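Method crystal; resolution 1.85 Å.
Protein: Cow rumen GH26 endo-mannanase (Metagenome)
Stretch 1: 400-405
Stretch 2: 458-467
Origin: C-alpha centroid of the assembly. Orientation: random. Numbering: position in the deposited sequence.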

# COMPACT_ATOMS: atom_id res chain seq x y z
N SER A 400 -17.08 11.34 -8.62
CA SER A 400 -16.67 10.80 -9.91
C SER A 400 -15.35 11.41 -10.38
O SER A 400 -14.88 12.40 -9.83
N GLY A 401 -14.78 10.82 -11.43
CA GLY A 401 -13.57 11.34 -12.02
C GLY A 401 -12.31 10.93 -11.28
O GLY A 401 -12.39 10.24 -10.26
N PRO A 402 -11.15 11.35 -11.78
CA PRO A 402 -9.86 11.00 -11.19
C PRO A 402 -9.73 11.41 -9.72
O PRO A 402 -10.16 12.50 -9.33
N ASN A 403 -9.16 10.51 -8.93
CA ASN A 403 -8.82 10.80 -7.55
C ASN A 403 -7.32 11.03 -7.45
O ASN A 403 -6.54 10.08 -7.49
N LEU A 404 -6.92 12.29 -7.32
CA LEU A 404 -5.50 12.64 -7.34
C LEU A 404 -4.84 12.61 -5.96
O LEU A 404 -3.68 13.00 -5.81
N ASP A 405 -5.58 12.13 -4.96
CA ASP A 405 -5.10 12.05 -3.58
C ASP A 405 -3.86 11.17 -3.47
O ASP A 405 -3.80 10.08 -4.05
N ASP A 458 -9.34 5.24 -19.83
CA ASP A 458 -10.50 6.10 -19.60
C ASP A 458 -10.12 7.28 -18.72
O ASP A 458 -9.57 7.11 -17.63
N GLU A 459 -10.41 8.49 -19.20
CA GLU A 459 -10.02 9.70 -18.48
C GLU A 459 -10.77 9.89 -17.17
O GLU A 459 -10.41 10.74 -16.37
N LYS A 460 -11.82 9.10 -16.94
CA LYS A 460 -12.51 9.13 -15.65
C LYS A 460 -11.61 8.55 -14.57
O LYS A 460 -11.79 8.82 -13.38
N ASN A 461 -10.65 7.73 -14.99
CA ASN A 461 -9.67 7.15 -14.08
C ASN A 461 -8.36 7.93 -14.08
O ASN A 461 -7.83 8.27 -13.02
N ASN A 462 -7.84 8.20 -15.27
CA ASN A 462 -6.64 9.02 -15.40
C ASN A 462 -6.78 10.03 -16.53
O ASN A 462 -6.85 9.65 -17.70
N ALA A 463 -6.84 11.30 -16.17
CA ALA A 463 -6.96 12.38 -17.15
C ALA A 463 -5.68 12.49 -17.98
O ALA A 463 -4.59 12.26 -17.47
N LYS A 464 -5.83 12.85 -19.25
CA LYS A 464 -4.68 12.98 -20.14
C LYS A 464 -3.69 14.05 -19.66
O LYS A 464 -2.48 13.86 -19.75
N SER A 465 -4.21 15.16 -19.14
CA SER A 465 -3.34 16.24 -18.68
C SER A 465 -2.51 15.79 -17.48
O SER A 465 -1.33 16.15 -17.36
N ASP A 466 -3.11 15.00 -16.60
CA ASP A 466 -2.39 14.47 -15.43
C ASP A 466 -1.37 13.42 -15.84
O ASP A 466 -0.27 13.37 -15.28
N LEU A 467 -1.74 12.57 -16.79
CA LEU A 467 -0.83 11.55 -17.29
C LEU A 467 0.43 12.18 -17.87
O LEU A 467 1.55 11.79 -17.54

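Two stretches of chain can lie against each other without a single hydrogen bond between them, and the contact between residues 400-405 and 458-467 of this GH26 endo-mannanase is a compact example. Its closest approaches bring a carbonyl oxygen up to atoms that cannot donate to it: Lys460 O lies 3.0 Å from Gly401 C and 3.1 Å from Pro402 N. The second distance would suit a hydrogen bond, but a proline nitrogen within the chain carries no hydrogen. The carbonyl oxygens Gly401 O and Lys460 O, 3.5 Å apart, are both acceptors and likewise form no bond. What remains is close packing, and the two stretches together bury a modest 248 Å².

The principle illustrated is that a proline ring can serve as a small packing surface although its backbone nitrogen has no hydrogen to give. Pro402 is the residue most covered by the other stretch. Its CA-to-CB bond runs sideways, and its ring, puckered C-gamma exo, lies along the turn formed by residues 459-463. There Pro402 CG approaches Glu459 O to 3.3 Å, while Pro402 CB is 3.8 Å from Asn461 O. Pro402 CG also lies 4.2 Å from Ala463 CB, which points toward the first stretch; this is the apolar side-chain contact of the pair. Gly401, just before the proline, has a positive phi of 82°, a value that by itself favours glycine. A CB there would point away from the second stretch but would clash with Pro402 CD, within its own stretch rather than across the contact.

A second point of contact joins Leu404 to Asp466. The leucine leaves its backbone sideways, yet its m,t rotamer brings the end of the side chain nearer, placing Leu404 CD2 3.6 Å and Leu404 CD1 3.7 Å from Asp466 OD2. Asp466, on the helix beginning at Lys464, points toward the first stretch with chi1 in m. The carboxylate oxygen thus meets both methyl groups of the leucine rather than a polar partner across the contact.

Three polar side chains accept hydrogen bonds from backbone nitrogens of their own stretch. Asp458, chi1 t, accepts from the chain two residues on, with Lys460 N to Asp458 OD1 at 3.0 Å. Glu459 reaches forward to the start of the helix, Lys464 N to Glu459 OE1 being 2.9 Å with a nearly straight N-H...O angle of 174°. In the first stretch Asn403, also t, has its end leading away and receives a bond from Asp405 N to Asn403 OD1 at 3.0 Å. Lys460 makes its close contacts through its carbonyl oxygen, and its side chain comes no nearer than 4.7 Å, from Lys460 CB to Gly401 CA: from chi1 p it extends through three t angles, and its end leads away. Asn461 and Asn462, both m at chi1, point away from the first stretch and find hydrogen-bonding partners elsewhere in the structure.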

# COMPACT_ATOMS: atom_id res chain seq x y z
CB SER A 400 -17.75 11.06 -10.97
OG SER A 400 -19.03 10.65 -10.50
CB PRO A 402 -8.86 11.78 -12.05
CG PRO A 402 -9.54 11.92 -13.37
CD PRO A 402 -10.99 12.12 -13.03
CB ASN A 403 -9.26 9.65 -6.63
CG ASN A 403 -9.11 9.97 -5.16
OD1 ASN A 403 -8.32 10.84 -4.78
ND2 ASN A 403 -9.87 9.28 -4.31
CB LEU A 404 -5.33 14.03 -7.97
CG LEU A 404 -5.81 14.16 -9.42
CD1 LEU A 404 -5.56 15.56 -9.94
CD2 LEU A 404 -5.12 13.13 -10.30
CB ASP A 405 -6.21 11.50 -2.68
CG ASP A 405 -5.99 11.81 -1.20
OD1 ASP A 405 -4.83 11.78 -0.74
OD2 ASP A 405 -6.99 12.07 -0.50
CB ASP A 458 -11.64 5.30 -18.97
CG ASP A 458 -12.99 5.99 -19.08
OD1 ASP A 458 -13.05 7.24 -18.95
OD2 ASP A 458 -13.99 5.29 -19.30
CB GLU A 459 -10.22 10.93 -19.37
CG GLU A 459 -9.18 11.06 -20.47
CD GLU A 459 -9.13 12.45 -21.05
OE1 GLU A 459 -8.47 13.33 -20.44
OE2 GLU A 459 -9.75 12.67 -22.11
CB LYS A 460 -13.84 8.37 -15.71
CG LYS A 460 -13.69 6.86 -15.72
CD LYS A 460 -15.04 6.17 -15.77
CE LYS A 460 -14.88 4.66 -15.82
NZ LYS A 460 -16.19 3.97 -15.97
CB ASN A 461 -9.42 5.69 -14.44
CG ASN A 461 -10.57 4.79 -14.08
OD1 ASN A 461 -11.09 4.84 -12.96
ND2 ASN A 461 -11.00 3.96 -15.03
CB ASN A 462 -5.41 8.13 -15.64
CG ASN A 462 -4.94 7.42 -14.38
OD1 ASN A 462 -4.35 8.03 -13.49
ND2 ASN A 462 -5.20 6.12 -14.31
CB ALA A 463 -7.27 13.70 -16.47
CB LYS A 464 -5.14 13.30 -21.56
CG LYS A 464 -5.85 12.14 -22.25
CD LYS A 464 -6.26 12.52 -23.67
CE LYS A 464 -6.95 11.36 -24.36
NZ LYS A 464 -7.36 11.73 -25.75
CB SER A 465 -4.17 17.48 -18.32
OG SER A 465 -5.08 17.22 -17.27
CB ASP A 466 -3.37 13.89 -14.42
CG ASP A 466 -4.22 14.94 -13.75
OD1 ASP A 466 -3.69 16.03 -13.43
OD2 ASP A 466 -5.43 14.69 -13.56
CB LEU A 467 -1.52 10.68 -18.35
CG LEU A 467 -2.43 9.58 -17.80
CD1 LEU A 467 -3.22 8.91 -18.91
CD2 LEU A 467 -1.61 8.56 -17.03